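Poly(A) RNA polymerase protein 2 (Saccharomyces cerevisiae, PDB 3NYB) probably adds adenosine residues to the 3' ends of RNA as the catalytic subunit of the TRAMP RNA surveillance complex, working together with the zinc-knuckle protein Air2p. Local coordinates at residues A116-K124 with I134-N142; W153-V164 with F187-H198. The protein carries 1 engineered substitution. All blocks are in the same frame, centred on the assembly; numbering follows the deposited sequence.

How the contacts relate
Contact 1 is a beta hairpin in the palm, partly buried, with its loop ends reaching the surface; contact 2 lies deeper, among helices nearer the centre of the chain. The hairpin is held by paired backbone bonds, with small aliphatic groups meeting beyond them. Contact 2 has no clear hydrogen bond between its segments and relies on an aromatic cluster and interlocking aliphatic side chains. They use different elements, yet run in series: strand 132-137 of contact 1 is followed by helix 145-155, whose last turn opens contact 2. Their centres are 24 Å apart, but the edges meet where Asn142 ND2 packs 3.9 Å from Phe187 CB.

Contact 1. Residues A116-K124 with I134-N142; sequences AKARVPIIK and IAVSFERTN. Engineered in segment 134-142: Ala135 (natural residue Asp).
Ile123 and Val136 face each other as an antiparallel hydrogen-bonded pair, with Ile123 N giving a bond of 2.9 Å to Val136 O and Val136 N returning one of 2.8 Å to Ile123 O. Their side chains run side by side on one face, where Ile123 CG2 packs against Val136 CB. The next pair, Lys124 with Ala135, is non-hydrogen-bonded; Ala135 is an engineered replacement of the natural Asp, and its CB meets Ile122 CG2 at 3.9 Å. These strands form a hairpin in the mixed sheet of the nucleotidyltransferase palm, Ala135 also touching Asp78 and Asp80. Toward the open end of the hairpin, Ile122 CD1 and Thr141 CG2 meet tip to tip at 3.6 Å. Val120 points CG1 away from its own backbone N (chi1 179°), which brings that methyl to 4.0 Å from Thr141 CG2, while its CG2 lies by Glu139 OE2. Within segment 134-142, Ser137 OG bonds Glu139 O at 2.8 Å from above the carbonyl plane, linking the last strand residue to the loop that follows. A water donates to Pro121 O and accepts from Phe138 N at 2.7 Å, bridging the segments where Leu96 of helix 92-105 covers Pro121 and Phe138.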
loop_
_atom_site.group_PDB
_atom_site.type_symbol
_atom_site.label_atom_id
_atom_site.label_comp_id
_atom_site.label_asym_id
_atom_site.label_seq_id
_atom_site.Cartn_x
_atom_site.Cartn_y
_atom_site.Cartn_z
ATOM N N ALA A 116 19.186 9.618 -0.780
ATOM C CA ALA A 116 19.138 8.983 -2.090
ATOM C C ALA A 116 18.001 7.977 -2.207
ATOM O O ALA A 116 17.863 7.087 -1.371
ATOM C CB ALA A 116 20.468 8.310 -2.401
ATOM N N LYS A 117 17.197 8.121 -3.257
ATOM C CA LYS A 117 16.124 7.175 -3.516
ATOM C C LYS A 117 16.457 6.347 -4.760
ATOM O O LYS A 117 15.903 6.565 -5.838
ATOM C CB LYS A 117 14.784 7.904 -3.667
ATOM C CG LYS A 117 13.649 7.313 -2.829
ATOM C CD LYS A 117 12.378 8.152 -2.919
ATOM C CE LYS A 117 11.288 7.609 -2.006
ATOM N NZ LYS A 117 9.983 8.312 -2.192
ATOM N N ALA A 118 17.386 5.410 -4.592
ATOM C CA ALA A 118 17.793 4.496 -5.658
ATOM C C ALA A 118 18.763 5.131 -6.660
ATOM O O ALA A 118 18.484 5.174 -7.855
ATOM C CB ALA A 118 16.566 3.928 -6.378
ATOM N N ARG A 119 19.899 5.612 -6.164
ATOM C CA ARG A 119 20.920 6.235 -7.011
ATOM C C ARG A 119 20.533 7.622 -7.527
ATOM O O ARG A 119 21.309 8.261 -8.241
ATOM C CB ARG A 119 21.293 5.330 -8.189
ATOM C CG ARG A 119 22.071 4.099 -7.790
ATOM C CD ARG A 119 22.575 3.338 -9.000
ATOM N NE ARG A 119 22.936 1.970 -8.643
ATOM C CZ ARG A 119 22.052 0.997 -8.455
ATOM N NH1 ARG A 119 20.755 1.245 -8.593
ATOM N NH2 ARG A 119 22.461 -0.223 -8.130
ATOM N N VAL A 120 19.331 8.075 -7.179
ATOM C CA VAL A 120 18.921 9.446 -7.465
ATOM C C VAL A 120 19.049 10.272 -6.191
ATOM O O VAL A 120 18.381 9.986 -5.198
ATOM C CB VAL A 120 17.471 9.519 -7.966
ATOM C CG1 VAL A 120 17.074 10.966 -8.229
ATOM C CG2 VAL A 120 17.304 8.679 -9.217
ATOM N N PRO A 121 19.927 11.288 -6.214
ATOM C CA PRO A 121 20.215 12.109 -5.033
ATOM C C PRO A 121 19.082 13.086 -4.775
ATOM O O PRO A 121 18.573 13.692 -5.716
ATOM C CB PRO A 121 21.486 12.856 -5.424
ATOM C CG PRO A 121 21.471 12.901 -6.906
ATOM C CD PRO A 121 20.658 11.742 -7.409
ATOM N N ILE A 122 18.696 13.224 -3.510
ATOM C CA ILE A 122 17.518 13.997 -3.139
ATOM C C ILE A 122 17.782 14.925 -1.959
ATOM O O ILE A 122 18.594 14.628 -1.089
ATOM C CB ILE A 122 16.354 13.066 -2.784
ATOM C CG1 ILE A 122 15.904 12.300 -4.021
ATOM C CG2 ILE A 122 15.191 13.848 -2.205
ATOM C CD1 ILE A 122 14.938 11.185 -3.691
ATOM N N ILE A 123 17.086 16.052 -1.942
ATOM C CA ILE A 123 17.223 17.039 -0.877
ATOM C C ILE A 123 15.884 17.146 -0.122
ATOM O O ILE A 123 14.841 17.457 -0.713
ATOM C CB ILE A 123 17.654 18.401 -1.481
ATOM C CG1 ILE A 123 17.769 19.471 -0.421
ATOM C CG2 ILE A 123 16.655 18.884 -2.526
ATOM C CD1 ILE A 123 17.590 20.854 -1.003
ATOM N N LYS A 124 15.902 16.848 1.174
ATOM C CA LYS A 124 14.684 16.909 1.988
ATOM C C LYS A 124 14.743 18.106 2.919
ATOM O O LYS A 124 15.797 18.411 3.460
ATOM C CB LYS A 124 14.529 15.650 2.838
ATOM C CG LYS A 124 14.486 14.364 2.052
ATOM C CD LYS A 124 14.691 13.173 2.978
ATOM C CE LYS A 124 13.577 13.063 4.013
ATOM N NZ LYS A 124 13.726 11.856 4.879
ATOM N N ILE A 134 9.128 18.926 2.017
ATOM C CA ILE A 134 9.476 18.830 0.602
ATOM C C ILE A 134 10.704 17.962 0.364
ATOM O O ILE A 134 11.672 18.000 1.140
ATOM C CB ILE A 134 9.797 20.210 -0.009
ATOM C CG1 ILE A 134 8.524 21.023 -0.218
ATOM C CG2 ILE A 134 10.529 20.055 -1.332
ATOM C CD1 ILE A 134 8.191 21.862 0.944
ATOM N N ALA A 135 10.657 17.190 -0.722
ATOM C CA ALA A 135 11.832 16.491 -1.225
ATOM C C ALA A 135 12.070 16.813 -2.702
ATOM O O ALA A 135 11.215 16.550 -3.546
ATOM C CB ALA A 135 11.688 15.006 -1.032
ATOM N N VAL A 136 13.241 17.368 -3.003
ATOM C CA VAL A 136 13.569 17.805 -4.354
ATOM C C VAL A 136 14.673 16.984 -4.991
ATOM O O VAL A 136 15.658 16.656 -4.339
ATOM C CB VAL A 136 14.021 19.279 -4.384
ATOM C CG1 VAL A 136 14.580 19.609 -5.746
ATOM C CG2 VAL A 136 12.863 20.198 -4.039
ATOM N N SER A 137 14.508 16.682 -6.277
ATOM C CA SER A 137 15.506 15.966 -7.050
ATOM C C SER A 137 15.427 16.446 -8.501
ATOM O O SER A 137 14.434 17.058 -8.888
ATOM C CB SER A 137 15.204 14.477 -6.994
ATOM O OG SER A 137 14.005 14.204 -7.695
ATOM N N PHE A 138 16.456 16.160 -9.303
ATOM C CA PHE A 138 16.467 16.559 -10.715
ATOM C C PHE A 138 16.025 15.425 -11.624
ATOM O O PHE A 138 16.297 15.433 -12.817
ATOM C CB PHE A 138 17.850 17.057 -11.149
ATOM C CG PHE A 138 18.350 18.232 -10.353
ATOM C CD1 PHE A 138 17.943 19.521 -10.661
ATOM C CD2 PHE A 138 19.230 18.049 -9.301
ATOM C CE1 PHE A 138 18.394 20.597 -9.925
ATOM C CE2 PHE A 138 19.683 19.125 -8.562
ATOM C CZ PHE A 138 19.262 20.396 -8.871
ATOM N N GLU A 139 15.319 14.462 -11.053
ATOM C CA GLU A 139 14.905 13.269 -11.781
ATOM C C GLU A 139 13.786 12.574 -11.005
ATOM O O GLU A 139 13.914 12.350 -9.804
ATOM C CB GLU A 139 16.108 12.336 -11.934
ATOM C CG GLU A 139 15.886 11.118 -12.810
ATOM C CD GLU A 139 17.199 10.468 -13.229
ATOM O OE1 GLU A 139 17.855 10.987 -14.159
ATOM O OE2 GLU A 139 17.580 9.440 -12.628
ATOM N N ARG A 140 12.682 12.249 -11.671
ATOM C CA ARG A 140 11.621 11.505 -10.999
ATOM C C ARG A 140 12.216 10.244 -10.405
ATOM O O ARG A 140 13.126 9.658 -10.982
ATOM C CB ARG A 140 10.479 11.171 -11.955
ATOM C CG ARG A 140 9.738 12.407 -12.391
ATOM C CD ARG A 140 8.433 12.129 -13.123
ATOM N NE ARG A 140 7.764 13.401 -13.377
ATOM C CZ ARG A 140 8.191 14.295 -14.265
ATOM N NH1 ARG A 140 9.275 14.047 -15.004
ATOM N NH2 ARG A 140 7.541 15.436 -14.423
ATOM N N THR A 141 11.719 9.834 -9.247
ATOM C CA THR A 141 12.305 8.697 -8.551
ATOM C C THR A 141 11.525 7.408 -8.765
ATOM O O THR A 141 11.997 6.330 -8.415
ATOM C CB THR A 141 12.478 8.952 -7.025
ATOM O OG1 THR A 141 11.207 9.231 -6.423
ATOM C CG2 THR A 141 13.452 10.108 -6.766
ATOM N N ASN A 142 10.330 7.509 -9.335
ATOM C CA ASN A 142 9.538 6.308 -9.567
ATOM C C ASN A 142 9.499 5.896 -11.037
ATOM O O ASN A 142 8.454 5.949 -11.684
ATOM C CB ASN A 142 8.128 6.460 -8.999
ATOM C CG ASN A 142 7.674 5.220 -8.257
ATOM O OD1 ASN A 142 6.728 5.259 -7.470
ATOM N ND2 ASN A 142 8.363 4.110 -8.491
HETATM O O HOH W 1 18.631 14.722 -8.721
#

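Contact 2. Residues W153-V164 with F187-H198; sequences WLDDTPGLRELV and FSIICLVFSFLH
The five-membered ring of Trp153 lies face to face with the Phe194 ring, centroids 3.7 Å apart and planes at 19°; Trp153 CB also sits over the Phe194 face as a CH-pi contact. At the edge of the indole comes Ile190 CG2, 3.3 Å from Trp153 CE3, while Phe187 meets the six-membered ring obliquely, its plane turned by 32°. This aromatic cluster joins the end of helix 145-155 to helix 186-198, with Trp153 as a knob in the hole formed by Phe187, Ile190, Cys191 and Phe194. An alanine in place of Trp153 would probably leave Phe194 without the indole it stacks on and open a gap among Phe187, Ile190 and Cys191. Phe194 CE1 lies over the centre of the His198 ring, and Asp156 O comes to that ring's edge, 3.2 Å from His198 CE1. A second knob, Leu160, follows on helix 160-173: a first torsion of -172° swings its branch out so that CD1 comes 3.7 Å from Val193 CG1. Leu163 CD1 touches Leu197 CD1 nearby, and Phe78 of the Air2 chain packs on Phe196. Between the two helices of segment 153-164, Thr157 turns CG2 to Leu197 CD2, 3.4 Å away, and sets OG1 at the edge of the Phe194 ring; that hydroxyl donates to a lone pair of Trp153 O, 2.7 Å from Thr157 OG1.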
loop_
_atom_site.group_PDB
_atom_site.type_symbol
_atom_site.label_atom_id
_atom_site.label_comp_id
_atom_site.label_asym_id
_atom_site.label_seq_id
_atom_site.Cartn_x
_atom_site.Cartn_y
_atom_site.Cartn_z
ATOM N N TRP A 153 -3.559 1.663 -13.523
ATOM C CA TRP A 153 -4.144 0.827 -12.485
ATOM C C TRP A 153 -5.263 1.591 -11.753
ATOM O O TRP A 153 -6.295 1.023 -11.411
ATOM C CB TRP A 153 -3.107 0.381 -11.452
ATOM C CG TRP A 153 -1.983 -0.521 -11.888
ATOM C CD1 TRP A 153 -1.893 -1.286 -13.025
ATOM C CD2 TRP A 153 -0.785 -0.776 -11.135
ATOM N NE1 TRP A 153 -0.697 -1.980 -13.026
ATOM C CE2 TRP A 153 -0.010 -1.686 -11.889
ATOM C CE3 TRP A 153 -0.303 -0.310 -9.917
ATOM C CZ2 TRP A 153 1.248 -2.134 -11.422
ATOM C CZ3 TRP A 153 0.937 -0.758 -9.470
ATOM C CH2 TRP A 153 1.694 -1.657 -10.217
ATOM N N LEU A 154 -5.051 2.883 -11.522
ATOM C CA LEU A 154 -5.990 3.683 -10.746
ATOM C C LEU A 154 -7.265 3.952 -11.512
ATOM O O LEU A 154 -8.307 4.214 -10.924
ATOM C CB LEU A 154 -5.358 5.003 -10.326
ATOM C CG LEU A 154 -4.328 4.883 -9.201
ATOM C CD1 LEU A 154 -3.621 6.212 -8.927
ATOM C CD2 LEU A 154 -4.989 4.345 -7.937
ATOM N N ASP A 155 -7.178 3.887 -12.831
ATOM C CA ASP A 155 -8.354 4.046 -13.670
ATOM C C ASP A 155 -9.244 2.799 -13.683
ATOM O O ASP A 155 -10.453 2.892 -13.478
ATOM C CB ASP A 155 -7.935 4.416 -15.086
ATOM C CG ASP A 155 -7.297 5.783 -15.157
ATOM O OD1 ASP A 155 -6.482 6.006 -16.077
ATOM O OD2 ASP A 155 -7.608 6.628 -14.290
ATOM N N ASP A 156 -8.651 1.633 -13.916
ATOM C CA ASP A 156 -9.447 0.419 -14.051
ATOM C C ASP A 156 -9.529 -0.428 -12.781
ATOM O O ASP A 156 -9.698 -1.646 -12.858
ATOM C CB ASP A 156 -8.980 -0.423 -15.255
ATOM C CG ASP A 156 -7.557 -0.932 -15.109
ATOM O OD1 ASP A 156 -6.715 -0.598 -15.969
ATOM O OD2 ASP A 156 -7.281 -1.673 -14.145
ATOM N N THR A 157 -9.445 0.215 -11.616
ATOM C CA THR A 157 -9.439 -0.523 -10.353
ATOM C C THR A 157 -10.146 0.190 -9.211
ATOM O O THR A 157 -9.513 0.880 -8.423
ATOM C CB THR A 157 -8.001 -0.820 -9.884
ATOM O OG1 THR A 157 -7.268 -1.441 -10.946
ATOM C CG2 THR A 157 -8.012 -1.733 -8.679
ATOM N N PRO A 158 -11.466 0.011 -9.098
ATOM C CA PRO A 158 -12.154 0.620 -7.954
ATOM C C PRO A 158 -11.681 0.028 -6.625
ATOM O O PRO A 158 -11.664 -1.191 -6.453
ATOM C CB PRO A 158 -13.625 0.279 -8.212
ATOM C CG PRO A 158 -13.705 0.029 -9.696
ATOM C CD PRO A 158 -12.401 -0.625 -10.040
ATOM N N GLY A 159 -11.284 0.890 -5.697
ATOM C CA GLY A 159 -10.876 0.443 -4.382
ATOM C C GLY A 159 -9.384 0.545 -4.170
ATOM O O GLY A 159 -8.898 0.512 -3.034
ATOM N N LEU A 160 -8.650 0.675 -5.268
ATOM C CA LEU A 160 -7.194 0.704 -5.194
ATOM C C LEU A 160 -6.660 1.795 -4.244
ATOM O O LEU A 160 -5.904 1.500 -3.319
ATOM C CB LEU A 160 -6.596 0.858 -6.588
ATOM C CG LEU A 160 -5.081 0.694 -6.619
ATOM C CD1 LEU A 160 -4.649 -0.576 -5.875
ATOM C CD2 LEU A 160 -4.564 0.706 -8.044
ATOM N N ARG A 161 -7.062 3.044 -4.469
ATOM C CA ARG A 161 -6.636 4.140 -3.613
ATOM C C ARG A 161 -6.932 3.895 -2.123
ATOM O O ARG A 161 -6.055 4.062 -1.273
ATOM C CB ARG A 161 -7.265 5.461 -4.078
ATOM C CG ARG A 161 -6.977 6.639 -3.149
ATOM C CD ARG A 161 -7.313 7.998 -3.752
ATOM N NE ARG A 161 -7.133 9.067 -2.768
ATOM C CZ ARG A 161 -8.088 9.534 -1.965
ATOM N NH1 ARG A 161 -9.318 9.053 -2.016
ATOM N NH2 ARG A 161 -7.812 10.499 -1.107
ATOM N N GLU A 162 -8.161 3.497 -1.806
ATOM C CA GLU A 162 -8.580 3.331 -0.413
ATOM C C GLU A 162 -7.759 2.281 0.307
ATOM O O GLU A 162 -7.291 2.508 1.417
ATOM C CB GLU A 162 -10.052 2.929 -0.328
ATOM C CG GLU A 162 -11.040 4.019 -0.693
ATOM C CD GLU A 162 -11.035 4.351 -2.171
ATOM O OE1 GLU A 162 -11.617 5.400 -2.522
ATOM O OE2 GLU A 162 -10.448 3.583 -2.977
ATOM N N LEU A 163 -7.597 1.119 -0.317
ATOM C CA LEU A 163 -6.837 0.062 0.324
ATOM C C LEU A 163 -5.366 0.444 0.440
ATOM O O LEU A 163 -4.724 0.152 1.444
ATOM C CB LEU A 163 -7.023 -1.277 -0.392
ATOM C CG LEU A 163 -8.430 -1.845 -0.210
ATOM C CD1 LEU A 163 -8.479 -3.309 -0.595
ATOM C CD2 LEU A 163 -8.871 -1.665 1.226
ATOM N N VAL A 164 -4.838 1.120 -0.572
ATOM C CA VAL A 164 -3.451 1.566 -0.517
ATOM C C VAL A 164 -3.224 2.528 0.649
ATOM O O VAL A 164 -2.247 2.395 1.397
ATOM C CB VAL A 164 -3.002 2.203 -1.835
ATOM C CG1 VAL A 164 -1.658 2.865 -1.664
ATOM C CG2 VAL A 164 -2.926 1.139 -2.924
ATOM N N PHE A 187 5.672 1.874 -4.890
ATOM C CA PHE A 187 5.188 1.106 -6.038
ATOM C C PHE A 187 4.857 -0.331 -5.623
ATOM O O PHE A 187 3.815 -0.874 -5.986
ATOM C CB PHE A 187 6.197 1.136 -7.197
ATOM C CG PHE A 187 5.857 0.198 -8.321
ATOM C CD1 PHE A 187 5.017 0.593 -9.344
ATOM C CD2 PHE A 187 6.375 -1.085 -8.345
ATOM C CE1 PHE A 187 4.704 -0.270 -10.368
ATOM C CE2 PHE A 187 6.062 -1.953 -9.360
ATOM C CZ PHE A 187 5.226 -1.546 -10.374
ATOM N N SER A 188 5.742 -0.932 -4.842
ATOM C CA SER A 188 5.532 -2.286 -4.352
ATOM C C SER A 188 4.202 -2.438 -3.637
ATOM O O SER A 188 3.483 -3.414 -3.848
ATOM C CB SER A 188 6.668 -2.695 -3.411
ATOM O OG SER A 188 7.911 -2.690 -4.094
ATOM N N ILE A 189 3.879 -1.486 -2.774
ATOM C CA ILE A 189 2.640 -1.584 -2.019
ATOM C C ILE A 189 1.477 -1.546 -2.989
ATOM O O ILE A 189 0.561 -2.364 -2.911
ATOM C CB ILE A 189 2.483 -0.450 -1.010
ATOM C CG1 ILE A 189 3.679 -0.411 -0.056
ATOM C CG2 ILE A 189 1.196 -0.628 -0.221
ATOM C CD1 ILE A 189 3.697 0.825 0.843
ATOM N N ILE A 190 1.527 -0.590 -3.913
ATOM C CA ILE A 190 0.477 -0.442 -4.911
ATOM C C ILE A 190 0.294 -1.739 -5.677
ATOM O O ILE A 190 -0.831 -2.209 -5.866
ATOM C CB ILE A 190 0.800 0.670 -5.899
ATOM C CG1 ILE A 190 1.083 1.964 -5.142
ATOM C CG2 ILE A 190 -0.341 0.858 -6.866
ATOM C CD1 ILE A 190 1.312 3.156 -6.050
ATOM N N CYS A 191 1.410 -2.320 -6.104
ATOM C CA CYS A 191 1.380 -3.590 -6.822
ATOM C C CYS A 191 0.617 -4.679 -6.069
ATOM O O CYS A 191 -0.304 -5.284 -6.618
ATOM C CB CYS A 191 2.791 -4.076 -7.140
ATOM S SG CYS A 191 2.793 -5.579 -8.108
ATOM N N LEU A 192 1.003 -4.929 -4.821
ATOM C CA LEU A 192 0.382 -5.986 -4.024
ATOM C C LEU A 192 -1.127 -5.854 -3.960
ATOM O O LEU A 192 -1.857 -6.816 -4.178
ATOM C CB LEU A 192 0.933 -5.989 -2.603
ATOM C CG LEU A 192 2.418 -6.263 -2.415
ATOM C CD1 LEU A 192 2.772 -6.087 -0.946
ATOM C CD2 LEU A 192 2.799 -7.646 -2.917
ATOM N N VAL A 193 -1.591 -4.655 -3.640
ATOM C CA VAL A 193 -3.014 -4.400 -3.553
ATOM C C VAL A 193 -3.646 -4.620 -4.915
ATOM O O VAL A 193 -4.635 -5.332 -5.044
ATOM C CB VAL A 193 -3.281 -2.969 -3.088
ATOM C CG1 VAL A 193 -4.770 -2.723 -2.909
ATOM C CG2 VAL A 193 -2.564 -2.721 -1.799
ATOM N N PHE A 194 -3.061 -4.006 -5.935
ATOM C CA PHE A 194 -3.602 -4.100 -7.279
ATOM C C PHE A 194 -3.768 -5.557 -7.692
ATOM O O PHE A 194 -4.850 -5.976 -8.107
ATOM C CB PHE A 194 -2.703 -3.368 -8.268
ATOM C CG PHE A 194 -3.044 -3.634 -9.706
ATOM C CD1 PHE A 194 -4.318 -3.376 -10.188
ATOM C CD2 PHE A 194 -2.087 -4.132 -10.578
ATOM C CE1 PHE A 194 -4.632 -3.617 -11.509
ATOM C CE2 PHE A 194 -2.390 -4.372 -11.894
ATOM C CZ PHE A 194 -3.665 -4.114 -12.363
ATOM N N SER A 195 -2.690 -6.325 -7.571
ATOM C CA SER A 195 -2.726 -7.732 -7.900
ATOM C C SER A 195 -3.881 -8.402 -7.166
ATOM O O SER A 195 -4.803 -8.942 -7.791
ATOM C CB SER A 195 -1.408 -8.392 -7.518
ATOM O OG SER A 195 -1.577 -9.787 -7.347
ATOM N N PHE A 196 -3.829 -8.354 -5.838
ATOM C CA PHE A 196 -4.867 -8.938 -4.997
ATOM C C PHE A 196 -6.281 -8.618 -5.488
ATOM O O PHE A 196 -7.086 -9.520 -5.725
ATOM C CB PHE A 196 -4.668 -8.490 -3.552
ATOM C CG PHE A 196 -5.906 -8.570 -2.706
ATOM C CD1 PHE A 196 -6.318 -9.776 -2.160
ATOM C CD2 PHE A 196 -6.643 -7.423 -2.424
ATOM C CE1 PHE A 196 -7.452 -9.841 -1.362
ATOM C CE2 PHE A 196 -7.772 -7.484 -1.626
ATOM C CZ PHE A 196 -8.181 -8.698 -1.095
ATOM N N LEU A 197 -6.580 -7.339 -5.652
ATOM C CA LEU A 197 -7.887 -6.921 -6.152
ATOM C C LEU A 197 -8.244 -7.616 -7.461
ATOM O O LEU A 197 -9.313 -8.206 -7.586
ATOM C CB LEU A 197 -7.923 -5.396 -6.341
ATOM C CG LEU A 197 -8.671 -4.502 -5.338
ATOM C CD1 LEU A 197 -8.468 -4.923 -3.894
ATOM C CD2 LEU A 197 -8.305 -3.028 -5.524
ATOM N N HIS A 198 -7.340 -7.556 -8.432
ATOM C CA HIS A 198 -7.659 -7.991 -9.786
ATOM C C HIS A 198 -7.794 -9.492 -9.963
ATOM O O HIS A 198 -8.402 -9.945 -10.932
ATOM C CB HIS A 198 -6.677 -7.412 -10.800
ATOM C CG HIS A 198 -7.247 -6.304 -11.617
ATOM N ND1 HIS A 198 -8.209 -5.435 -11.127
ATOM C CD2 HIS A 198 -7.013 -5.908 -12.889
ATOM C CE1 HIS A 198 -8.531 -4.564 -12.058
ATOM N NE2 HIS A 198 -7.816 -4.826 -13.144
#